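Local coordinates for protein synthesis inhibitor I (Hordeum vulgare, PDB 4FBC) that is a barley member of the ribosome-inactivating protein family, inhibitors of protein synthesis, and holds adenosine monophosphate in a pocket of its fold, at residues L52-P57 against L258-V263; P61-H66 against I82-I87. The protein carries 3 engineered substitutions. One frame throughout, in Å; residues are numbered along the deposited sequence.

Interaction 1: L52-P57 against L258-V263; sequences LPPVEP and LLFVEV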
loop_
_atom_site.group_PDB
_atom_site.type_symbol
_atom_site.label_atom_id
_atom_site.label_comp_id
_atom_site.label_asym_id
_atom_site.label_seq_id
_atom_site.Cartn_x
_atom_site.Cartn_y
_atom_site.Cartn_z
ATOM N N LEU A 52 -7.813 1.695 8.972
ATOM C CA LEU A 52 -8.170 2.777 8.074
ATOM C C LEU A 52 -9.605 3.185 8.368
ATOM O O LEU A 52 -10.406 2.364 8.827
ATOM C CB LEU A 52 -8.056 2.307 6.625
ATOM C CG LEU A 52 -6.635 2.160 6.080
ATOM C CD1 LEU A 52 -6.597 1.174 4.918
ATOM C CD2 LEU A 52 -6.167 3.521 5.623
ATOM N N PRO A 53 -9.933 4.457 8.117
ATOM C CA PRO A 53 -11.360 4.809 8.120
ATOM C C PRO A 53 -12.067 4.072 6.975
ATOM O O PRO A 53 -11.403 3.669 6.005
ATOM C CB PRO A 53 -11.343 6.316 7.850
ATOM C CG PRO A 53 -10.083 6.549 7.047
ATOM C CD PRO A 53 -9.076 5.512 7.542
ATOM N N PRO A 54 -13.399 3.887 7.081
ATOM C CA PRO A 54 -14.153 3.305 5.962
ATOM C C PRO A 54 -14.016 4.148 4.705
ATOM O O PRO A 54 -13.659 5.329 4.781
ATOM C CB PRO A 54 -15.612 3.375 6.448
ATOM C CG PRO A 54 -15.513 3.371 7.945
ATOM C CD PRO A 54 -14.247 4.153 8.253
ATOM N N VAL A 55 -14.298 3.537 3.556
ATOM C CA VAL A 55 -14.422 4.259 2.298
ATOM C C VAL A 55 -15.686 5.119 2.343
ATOM O O VAL A 55 -16.738 4.637 2.757
ATOM C CB VAL A 55 -14.520 3.262 1.116
ATOM C CG1 VAL A 55 -14.833 3.993 -0.191
ATOM C CG2 VAL A 55 -13.227 2.441 1.008
ATOM N N GLU A 56 -15.574 6.380 1.935
ATOM C CA GLU A 56 -16.713 7.296 1.930
ATOM C C GLU A 56 -17.766 6.807 0.944
ATOM O O GLU A 56 -17.457 6.478 -0.203
ATOM C CB GLU A 56 -16.271 8.721 1.569
ATOM C CG GLU A 56 -15.311 9.361 2.580
ATOM C CD GLU A 56 -14.843 10.757 2.176
ATOM O OE1 GLU A 56 -14.520 10.969 0.986
ATOM O OE2 GLU A 56 -14.790 11.650 3.055
ATOM N N PRO A 57 -19.021 6.735 1.393
ATOM C CA PRO A 57 -20.059 6.329 0.442
ATOM C C PRO A 57 -20.653 7.523 -0.320
ATOM O O PRO A 57 -20.576 8.657 0.166
ATOM C CB PRO A 57 -21.099 5.638 1.337
ATOM C CG PRO A 57 -20.924 6.266 2.686
ATOM C CD PRO A 57 -19.506 6.784 2.784
ATOM N N LEU A 258 -4.962 -2.048 9.047
ATOM C CA LEU A 258 -6.086 -2.879 8.603
ATOM C C LEU A 258 -6.960 -2.104 7.624
ATOM O O LEU A 258 -7.178 -0.915 7.804
ATOM C CB LEU A 258 -6.957 -3.317 9.797
ATOM C CG LEU A 258 -6.494 -4.440 10.732
ATOM C CD1 LEU A 258 -5.316 -3.987 11.603
ATOM C CD2 LEU A 258 -7.632 -4.955 11.604
ATOM N N LEU A 259 -7.455 -2.786 6.592
ATOM C CA LEU A 259 -8.554 -2.249 5.779
ATOM C C LEU A 259 -9.806 -2.250 6.639
ATOM O O LEU A 259 -10.057 -3.200 7.380
ATOM C CB LEU A 259 -8.781 -3.147 4.561
ATOM C CG LEU A 259 -9.934 -2.773 3.614
ATOM C CD1 LEU A 259 -9.622 -1.473 2.916
ATOM C CD2 LEU A 259 -10.130 -3.904 2.597
ATOM N N PHE A 260 -10.603 -1.191 6.570
ATOM C CA PHE A 260 -11.857 -1.234 7.298
ATOM C C PHE A 260 -12.788 -2.274 6.664
ATOM O O PHE A 260 -12.978 -2.298 5.450
ATOM C CB PHE A 260 -12.552 0.124 7.348
ATOM C CG PHE A 260 -13.830 0.085 8.115
ATOM C CD1 PHE A 260 -13.818 0.120 9.502
ATOM C CD2 PHE A 260 -15.044 -0.047 7.455
ATOM C CE1 PHE A 260 -15.005 0.049 10.226
ATOM C CE2 PHE A 260 -16.228 -0.122 8.175
ATOM C CZ PHE A 260 -16.212 -0.070 9.548
ATOM N N VAL A 261 -13.353 -3.131 7.502
ATOM C CA VAL A 261 -14.363 -4.081 7.060
ATOM C C VAL A 261 -15.550 -4.066 8.022
ATOM O O VAL A 261 -15.375 -4.065 9.246
ATOM C CB VAL A 261 -13.806 -5.516 7.004
ATOM C CG1 VAL A 261 -14.857 -6.449 6.387
ATOM C CG2 VAL A 261 -12.519 -5.575 6.211
ATOM N N GLU A 262 -16.759 -4.048 7.474
ATOM C CA GLU A 262 -17.943 -4.217 8.305
ATOM C C GLU A 262 -18.098 -5.679 8.652
ATOM O O GLU A 262 -18.348 -6.503 7.770
ATOM C CB GLU A 262 -19.196 -3.751 7.563
ATOM C CG GLU A 262 -19.266 -2.261 7.340
ATOM C CD GLU A 262 -20.605 -1.823 6.768
ATOM O OE1 GLU A 262 -20.990 -2.328 5.690
ATOM O OE2 GLU A 262 -21.271 -0.975 7.397
ATOM N N VAL A 263 -17.926 -6.012 9.927
ATOM C CA VAL A 263 -18.130 -7.383 10.389
ATOM C C VAL A 263 -19.373 -7.404 11.281
ATOM O O VAL A 263 -19.714 -6.387 11.891
ATOM C CB VAL A 263 -16.881 -7.947 11.127
ATOM C CG1 VAL A 263 -15.644 -7.852 10.227
ATOM C CG2 VAL A 263 -16.640 -7.215 12.440
HETATM O O HOH W 1 -10.822 1.372 4.712
#
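Phe-260 packs against the ring of Pro-54, and its side chain can be followed outward from the backbone. CB lies 3.4 Å from Leu-52 O and also near Pro-54 CA. CG is anti to the backbone N (chi1 -179°), and from there the ring runs across the proline: CD2 comes within 3.5 Å of Pro-54 CG and meets Pro-54 CB too, CE2 touches the same two carbons, and CD1, CE1 and CZ at the tip each have Pro-54 CG as their nearest neighbour across the contact. Pro-54 CG thus sits over the centre of one face, 3.5 Å from the ring centroid and 13° off the normal, a CH-pi contact. On the Leu-52 side a backbone bond takes over, Leu-52 N giving a nearly straight hydrogen bond to Leu-258 O (2.9 Å). Leu-52 CD1 reaches on to CA of Leu-259, whose side chain lies about 5 Å from the bound adenosine monophosphate. Water 1 bridges the two backbones, donating to Pro-53 O and accepting from Phe-260 N. Ala-272 of helix 269-278 touches both Pro-54 and Phe-260. The arrangement is a CH-pi contact of a proline ring over an aromatic face, joining two loops of the ribosome-inactivating protein fold.

Interaction 2: P61-H66 against I82-I87; sequences PSRWFH and IRADNI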
loop_
_atom_site.group_PDB
_atom_site.type_symbol
_atom_site.label_atom_id
_atom_site.label_comp_id
_atom_site.label_asym_id
_atom_site.label_seq_id
_atom_site.Cartn_x
_atom_site.Cartn_y
_atom_site.Cartn_z
ATOM N N PRO A 61 -13.605 8.311 -5.355
ATOM C CA PRO A 61 -12.483 8.425 -4.409
ATOM C C PRO A 61 -11.980 9.862 -4.278
ATOM O O PRO A 61 -11.451 10.412 -5.243
ATOM C CB PRO A 61 -11.398 7.543 -5.042
ATOM C CG PRO A 61 -12.166 6.542 -5.869
ATOM C CD PRO A 61 -13.363 7.283 -6.386
ATOM N N SER A 62 -12.146 10.459 -3.099
ATOM C CA SER A 62 -11.776 11.860 -2.902
ATOM C C SER A 62 -10.745 12.091 -1.791
ATOM O O SER A 62 -10.464 13.238 -1.429
ATOM C CB SER A 62 -13.024 12.713 -2.632
ATOM O OG SER A 62 -13.448 12.598 -1.282
ATOM N N ARG A 63 -10.186 11.008 -1.253
ATOM C CA ARG A 63 -9.153 11.098 -0.218
ATOM C C ARG A 63 -7.870 10.430 -0.710
ATOM O O ARG A 63 -7.850 9.220 -0.947
ATOM C CB ARG A 63 -9.644 10.450 1.087
ATOM C CG ARG A 63 -10.834 11.150 1.724
ATOM C CD ARG A 63 -11.222 10.521 3.055
ATOM N NE ARG A 63 -10.145 10.660 4.038
ATOM C CZ ARG A 63 -9.364 9.660 4.425
ATOM N NH1 ARG A 63 -9.562 8.440 3.936
ATOM N NH2 ARG A 63 -8.396 9.875 5.311
ATOM N N TRP A 64 -6.814 11.228 -0.873
ATOM C CA TRP A 64 -5.556 10.772 -1.480
ATOM C C TRP A 64 -4.350 11.199 -0.656
ATOM O O TRP A 64 -4.422 12.176 0.087
ATOM C CB TRP A 64 -5.414 11.371 -2.885
ATOM C CG TRP A 64 -6.489 10.899 -3.829
ATOM C CD1 TRP A 64 -7.752 11.400 -3.950
ATOM C CD2 TRP A 64 -6.390 9.819 -4.767
ATOM N NE1 TRP A 64 -8.447 10.696 -4.909
ATOM C CE2 TRP A 64 -7.629 9.726 -5.429
ATOM C CE3 TRP A 64 -5.371 8.935 -5.118
ATOM C CZ2 TRP A 64 -7.877 8.769 -6.415
ATOM C CZ3 TRP A 64 -5.617 7.984 -6.098
ATOM C CH2 TRP A 64 -6.861 7.912 -6.737
ATOM N N PHE A 65 -3.250 10.449 -0.765
ATOM C CA PHE A 65 -1.954 10.938 -0.291
ATOM C C PHE A 65 -0.906 10.741 -1.372
ATOM O O PHE A 65 -1.140 10.012 -2.339
ATOM C CB PHE A 65 -1.531 10.315 1.061
ATOM C CG PHE A 65 -1.170 8.847 1.004
ATOM C CD1 PHE A 65 -2.167 7.876 1.027
ATOM C CD2 PHE A 65 0.160 8.439 1.012
ATOM C CE1 PHE A 65 -1.852 6.516 1.006
ATOM C CE2 PHE A 65 0.493 7.075 0.992
ATOM C CZ PHE A 65 -0.517 6.114 0.989
ATOM N N HIS A 66 0.225 11.426 -1.234
ATOM C CA HIS A 66 1.353 11.247 -2.139
ATOM C C HIS A 66 2.525 10.562 -1.459
ATOM O O HIS A 66 2.776 10.754 -0.268
ATOM C CB HIS A 66 1.829 12.588 -2.702
ATOM C CG HIS A 66 0.892 13.183 -3.704
ATOM N ND1 HIS A 66 1.144 14.384 -4.336
ATOM C CD2 HIS A 66 -0.296 12.744 -4.182
ATOM C CE1 HIS A 66 0.147 14.658 -5.160
ATOM N NE2 HIS A 66 -0.741 13.682 -5.083
ATOM N N ILE A 82 -1.832 7.829 -4.260
ATOM C CA ILE A 82 -2.367 6.630 -3.621
ATOM C C ILE A 82 -3.619 6.983 -2.819
ATOM O O ILE A 82 -3.661 8.004 -2.139
ATOM C CB ILE A 82 -1.299 5.993 -2.685
ATOM C CG1 ILE A 82 -0.020 5.671 -3.468
ATOM C CG2 ILE A 82 -1.843 4.739 -2.026
ATOM C CD1 ILE A 82 1.190 5.293 -2.571
ATOM N N ARG A 83 -4.648 6.146 -2.895
ATOM C CA ARG A 83 -5.880 6.411 -2.152
ATOM C C ARG A 83 -5.635 6.287 -0.650
ATOM O O ARG A 83 -4.936 5.374 -0.213
ATOM C CB ARG A 83 -6.987 5.452 -2.596
ATOM C CG ARG A 83 -7.498 5.754 -3.998
ATOM C CD ARG A 83 -8.551 4.755 -4.459
ATOM N NE ARG A 83 -9.666 4.655 -3.523
ATOM C CZ ARG A 83 -10.809 4.024 -3.780
ATOM N NH1 ARG A 83 -10.985 3.428 -4.949
ATOM N NH2 ARG A 83 -11.772 3.995 -2.864
ATOM N N ALA A 84 -6.207 7.203 0.128
ATOM C CA ALA A 84 -6.026 7.182 1.584
ATOM C C ALA A 84 -7.056 6.321 2.306
ATOM O O ALA A 84 -7.031 6.229 3.539
ATOM C CB ALA A 84 -6.025 8.610 2.153
ATOM N N ASP A 85 -7.961 5.696 1.554
ATOM C CA ASP A 85 -8.974 4.829 2.154
ATOM C C ASP A 85 -8.661 3.347 1.997
ATOM O O ASP A 85 -8.982 2.552 2.881
ATOM C CB ASP A 85 -10.393 5.158 1.636
ATOM C CG ASP A 85 -10.466 5.288 0.124
ATOM O OD1 ASP A 85 -9.499 4.921 -0.577
ATOM O OD2 ASP A 85 -11.520 5.764 -0.378
ATOM N N ASN A 86 -8.021 2.974 0.887
ATOM C CA ASN A 86 -7.660 1.572 0.667
ATOM C C ASN A 86 -6.218 1.349 0.194
ATOM O O ASN A 86 -5.836 0.224 -0.109
ATOM C CB ASN A 86 -8.656 0.887 -0.286
ATOM C CG ASN A 86 -8.669 1.512 -1.661
ATOM O OD1 ASN A 86 -7.812 2.331 -1.989
ATOM N ND2 ASN A 86 -9.651 1.124 -2.490
ATOM N N ILE A 87 -5.429 2.425 0.152
ATOM C CA ILE A 87 -4.013 2.378 -0.240
ATOM C C ILE A 87 -3.779 1.835 -1.666
ATOM O O ILE A 87 -2.750 1.226 -1.962
ATOM C CB ILE A 87 -3.149 1.634 0.816
ATOM C CG1 ILE A 87 -3.673 1.928 2.232
ATOM C CG2 ILE A 87 -1.664 2.055 0.703
ATOM C CD1 ILE A 87 -2.925 1.146 3.353
HETATM O O HOH W 2 -6.837 7.578 5.840
HETATM O O HOH W 3 -10.278 8.053 -1.779
#
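Trp-64 and Arg-83 form a non-hydrogen-bonded antiparallel pair, and Arg-83 CG lies over the indole face, 3.7 Å from the centroid of the six-membered ring. The Arg-83 chain bends at chi3 (55°), and its guanidinium is sandwiched: Pro-61 CG sits over the centre of one face, 3.5 Å from CZ, and Asn-86 ND2 over the other. Asp-85 takes this guanidinium side-on in a salt bridge, OD1 receiving NE through its syn lone pair (3.0 Å) and OD2 receiving NH2. Trp-64 NE1 gives a hydrogen bond to Pro-61 O (3.0 Å), approaching from above the plane of that carbonyl. In the next pair, Phe-65 and Ile-82 exchange two backbone hydrogen bonds. Phe-65 CG stands between its backbone N and carbonyl carbon (chi1 70°), and the ring lies with Ile-82 CB over one face, 4.0 Å from the centroid, while Arg-83 O and Ile-87 CG2 meet its edge. The Arg-63 guanidinium lies over Ala-84 CB, with water 2 linking NH2 to Ala-84 O, and NH2 also forms a salt bridge with the terminal carboxylate of Lys-282. This is the open end of an antiparallel beta hairpin, where strand 78-83 gives way to the turn carrying Ile-87 into the adenosine monophosphate pocket.

The centres of the two interactions lie 13 Å apart, and interaction 2 is nested along the chain inside the long loop that interaction 1 closes. Segment 52-57 leads toward strand 64-70, so one run of chain supplies the first segment of both contacts, while 258-263 returns after helix 248-254. They meet directly: Leu-52 CD1 is 3.4 Å from Asp-85 O, and Pro-53 CG is 3.7 Å from Arg-63 NH1. Interaction 2 belongs to the six-stranded mixed sheet and interaction 1 to loops packed against helices 214-225 and 269-278. Segment 258-263 thus packs on 52-57, which touches 82-87 through Leu-52, and with Leu-259 and Ile-87 both near the bound adenosine monophosphate the two contacts lie side by side next to it.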